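Signal transduction protein TRAP (Staphylococcus aureus, PDB 4AE5) probably acts as a phosphorylated regulator of staphylococcal virulence, promoting agr activation, RNAIII synthesis, toxin expression and biofilm formation. Local coordinates at residues L4-Y8 against Y114-F118. Sequence-based numbering, arbitrary orientation.
With FMT (formic acid), chain E.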
ATOM      1  N   LEU A   4      -1.904  -8.274   4.957  1.00 21.74           N
ATOM      2  CA  LEU A   4      -0.871  -8.060   3.966  1.00 22.32           C
ATOM      3  C   LEU A   4       0.486  -8.053   4.645  1.00 21.25           C
ATOM      4  O   LEU A   4       0.673  -7.344   5.655  1.00 21.33           O
ATOM      5  CB  LEU A   4      -1.127  -6.760   3.200  1.00 23.65           C
ATOM      6  CG  LEU A   4      -0.312  -6.525   1.930  1.00 23.91           C
ATOM      7  CD1 LEU A   4      -1.170  -5.742   0.927  1.00 27.65           C
ATOM      8  CD2 LEU A   4       0.969  -5.783   2.289  1.00 23.70           C
ATOM      9  N   TYR A   5       1.427  -8.811   4.040  1.00 20.10           N
ATOM     10  CA  TYR A   5       2.787  -8.969   4.538  1.00 20.93           C
ATOM     11  C   TYR A   5       3.752  -8.321   3.532  1.00 21.51           C
ATOM     12  O   TYR A   5       3.697  -8.683   2.357  1.00 20.92           O
ATOM     13  CB  TYR A   5       3.060 -10.455   4.626  1.00 21.25           C
ATOM     14  CG  TYR A   5       2.084 -11.186   5.561  1.00 22.30           C
ATOM     15  CD1 TYR A   5       0.850 -11.658   5.092  1.00 23.03           C
ATOM     16  CD2 TYR A   5       2.394 -11.385   6.907  1.00 23.95           C
ATOM     17  CE1 TYR A   5      -0.032 -12.324   5.930  1.00 24.57           C
ATOM     18  CE2 TYR A   5       1.518 -12.078   7.767  1.00 25.15           C
ATOM     19  CZ  TYR A   5       0.327 -12.551   7.267  1.00 25.73           C
ATOM     20  OH  TYR A   5      -0.567 -13.174   8.096  1.00 28.40           O
ATOM     21  N   THR A   6       4.631  -7.412   3.990  1.00 22.58           N
ATOM     22  CA  THR A   6       5.579  -6.704   3.097  1.00 22.17           C
ATOM     23  C   THR A   6       6.989  -6.998   3.624  1.00 24.08           C
ATOM     24  O   THR A   6       7.200  -6.922   4.841  1.00 26.12           O
ATOM     25  CB  THR A   6       5.320  -5.199   3.063  1.00 21.52           C
ATOM     26  OG1 THR A   6       3.934  -4.984   2.713  1.00 23.64           O
ATOM     27  CG2 THR A   6       6.220  -4.537   1.984  1.00 25.53           C
ATOM     28  N   SER A   7       7.896  -7.385   2.726  1.00 22.92           N
ATOM     29  CA  SER A   7       9.326  -7.569   3.029  1.00 24.54           C
ATOM     30  C   SER A   7      10.183  -6.723   2.079  1.00 24.16           C
ATOM     31  O   SER A   7       9.774  -6.448   0.965  1.00 23.82           O
ATOM     32  CB  SER A   7       9.742  -9.053   2.889  1.00 25.42           C
ATOM     33  OG  SER A   7       9.235  -9.859   3.948  1.00 26.68           O
ATOM     34  N   TYR A   8      11.364  -6.336   2.553  1.00 22.47           N
ATOM     35  CA  TYR A   8      12.320  -5.481   1.856  1.00 24.25           C
ATOM     36  C   TYR A   8      13.654  -6.226   1.778  1.00 25.90           C
ATOM     37  O   TYR A   8      13.997  -7.007   2.680  1.00 25.54           O
ATOM     38  CB  TYR A   8      12.518  -4.172   2.657  1.00 23.79           C
ATOM     39  CG  TYR A   8      11.205  -3.466   2.901  1.00 25.21           C
ATOM     40  CD1 TYR A   8      10.608  -2.728   1.896  1.00 24.25           C
ATOM     41  CD2 TYR A   8      10.525  -3.604   4.118  1.00 24.88           C
ATOM     42  CE1 TYR A   8       9.410  -2.080   2.091  1.00 22.69           C
ATOM     43  CE2 TYR A   8       9.300  -2.959   4.315  1.00 26.43           C
ATOM     44  CZ  TYR A   8       8.744  -2.197   3.305  1.00 23.72           C
ATOM     45  OH  TYR A   8       7.505  -1.558   3.467  1.00 20.92           O
ATOM     46  N   TYR A 114      -0.269   3.950   9.721  1.00 21.89           N
ATOM     47  CA  TYR A 114      -1.196   3.334   8.741  1.00 19.62           C
ATOM     48  C   TYR A 114      -0.552   3.332   7.366  1.00 18.49           C
ATOM     49  O   TYR A 114       0.478   4.050   7.153  1.00 18.20           O
ATOM     50  CB  TYR A 114      -2.582   4.012   8.810  1.00 21.07           C
ATOM     51  CG  TYR A 114      -3.545   3.455   9.899  1.00 21.67           C
ATOM     52  CD1 TYR A 114      -3.391   3.801  11.240  1.00 25.05           C
ATOM     53  CD2 TYR A 114      -4.643   2.665   9.558  1.00 22.15           C
ATOM     54  CE1 TYR A 114      -4.237   3.311  12.226  1.00 25.03           C
ATOM     55  CE2 TYR A 114      -5.531   2.166  10.544  1.00 23.26           C
ATOM     56  CZ  TYR A 114      -5.324   2.494  11.873  1.00 24.70           C
ATOM     57  OH  TYR A 114      -6.189   2.024  12.869  1.00 25.13           O
ATOM     58  N   LYS A 115      -1.058   2.448   6.477  1.00 16.72           N
ATOM     59  CA  LYS A 115      -0.533   2.394   5.116  1.00 17.25           C
ATOM     60  C   LYS A 115      -1.678   2.362   4.129  1.00 16.61           C
ATOM     61  O   LYS A 115      -2.756   1.753   4.379  1.00 17.01           O
ATOM     62  CB  LYS A 115       0.506   1.265   4.936  1.00 19.42           C
ATOM     63  CG  LYS A 115       1.253   1.312   3.578  1.00 19.89           C
ATOM     64  CD  LYS A 115       2.588   0.545   3.632  1.00 21.27           C
ATOM     65  CE  LYS A 115       2.360  -0.936   3.707  1.00 23.42           C
ATOM     66  NZ  LYS A 115       3.681  -1.658   3.628  1.00 26.28           N
ATOM     67  N   ILE A 116      -1.458   3.020   2.991  1.00 15.35           N
ATOM     68  CA  ILE A 116      -2.399   2.940   1.868  1.00 14.75           C
ATOM     69  C   ILE A 116      -1.557   2.454   0.650  1.00 14.34           C
ATOM     70  O   ILE A 116      -0.458   2.984   0.440  1.00 14.14           O
ATOM     71  CB  ILE A 116      -3.059   4.284   1.529  1.00 13.38           C
ATOM     72  CG1 ILE A 116      -4.159   4.564   2.592  1.00 14.52           C
ATOM     73  CG2 ILE A 116      -3.667   4.237   0.068  1.00 13.23           C
ATOM     74  CD1 ILE A 116      -4.583   6.039   2.566  1.00 15.94           C
ATOM     75  N   TYR A 117      -2.061   1.469  -0.096  1.00 13.74           N
ATOM     76  CA  TYR A 117      -1.581   1.229  -1.469  1.00 14.87           C
ATOM     77  C   TYR A 117      -2.574   1.796  -2.474  1.00 14.91           C
ATOM     78  O   TYR A 117      -3.748   1.411  -2.436  1.00 16.94           O
ATOM     79  CB  TYR A 117      -1.384  -0.281  -1.797  1.00 16.83           C
ATOM     80  CG  TYR A 117      -0.171  -1.037  -1.166  1.00 18.60           C
ATOM     81  CD1 TYR A 117       0.877  -0.347  -0.510  1.00 21.46           C
ATOM     82  CD2 TYR A 117      -0.055  -2.425  -1.245  1.00 22.08           C
ATOM     83  CE1 TYR A 117       1.966  -1.038   0.056  1.00 24.01           C
ATOM     84  CE2 TYR A 117       1.075  -3.113  -0.689  1.00 23.78           C
ATOM     85  CZ  TYR A 117       2.063  -2.407  -0.054  1.00 22.52           C
ATOM     86  OH  TYR A 117       3.169  -3.038   0.521  1.00 26.01           O
ATOM     87  N   PHE A 118      -2.081   2.604  -3.441  1.00 12.57           N
ATOM     88  CA  PHE A 118      -2.799   2.987  -4.631  1.00 13.65           C
ATOM     89  C   PHE A 118      -2.100   2.312  -5.792  1.00 15.10           C
ATOM     90  O   PHE A 118      -0.871   2.451  -5.990  1.00 14.23           O
ATOM     91  CB  PHE A 118      -2.869   4.509  -4.834  1.00 14.18           C
ATOM     92  CG  PHE A 118      -3.960   5.199  -4.048  1.00 14.11           C
ATOM     93  CD1 PHE A 118      -5.339   4.947  -4.302  1.00 13.97           C
ATOM     94  CD2 PHE A 118      -3.620   6.113  -3.016  1.00 15.02           C
ATOM     95  CE1 PHE A 118      -6.338   5.668  -3.600  1.00 13.49           C
ATOM     96  CE2 PHE A 118      -4.617   6.825  -2.328  1.00 13.57           C
ATOM     97  CZ  PHE A 118      -5.986   6.516  -2.581  1.00 14.08           C
TER
HETATM   98  C   FMT E1000       5.870  -0.383   0.648  1.00 36.30           C
HETATM   99  O1  FMT E1000       5.002  -1.011   1.300  1.00 39.57           O
HETATM  100  O2  FMT E1000       6.962   0.061   1.309  1.00 33.86           O
HETATM  101  O   HOH W   1       5.757  -1.795   5.374  1.00 38.68           O
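Across the interior of a closed antiparallel beta-barrel, Thr6 and Tyr117 meet from strands that are not neighbours in the sheet. The axes of segments 4-8 and 114-118 run almost at right angles (89°), 11.4 Å apart at their closest, so side chains alone span the gap. Thr6 and Tyr117 approach from opposite directions: Thr6 OG1 donates a hydrogen bond to Tyr117 OH over 3.0 Å. Threonine suits its place because its branches divide the work, with OG1 beside the backbone N (chi1 -54°) making the bond while CG2 lies against the same phenol oxygen. Leu4 supplies the apolar side, its CD1 lying 3.8 Å from Tyr117 CE2 and approaching the ring obliquely; Phe38, from strand 35-41, also meets this ring. Lys115 is long enough to bring its amine close to the opposing strand's side chains, and a bend at its third torsion (chi3 71°) turns that amine into the polar cluster.

A formic acid molecule, probably from the crystallisation liquor, sits among these groups. Its O1 accepts hydrogen bonds from Lys115 NZ (2.8 Å) and Tyr117 OH (2.8 Å), whereas O2 accepts one from Tyr8 OH (2.8 Å) at the edge of the Tyr8 ring. Arg160 NH1 adds a further hydrogen bond to the ligand. A water links Tyr8 OH to Lys115 NZ, donating to the phenol and accepting from the amine. Tyr117 OH thus uses its hydroxyl both ways, accepting from Thr6 OG1 and donating to formic acid O1. Together, lysine, arginine and two phenols make a polar site that here accepts a small carboxylic acid, whose negative charge, if it is bound as formate, would probably offset the charge of the buried Lys115 and of Arg160.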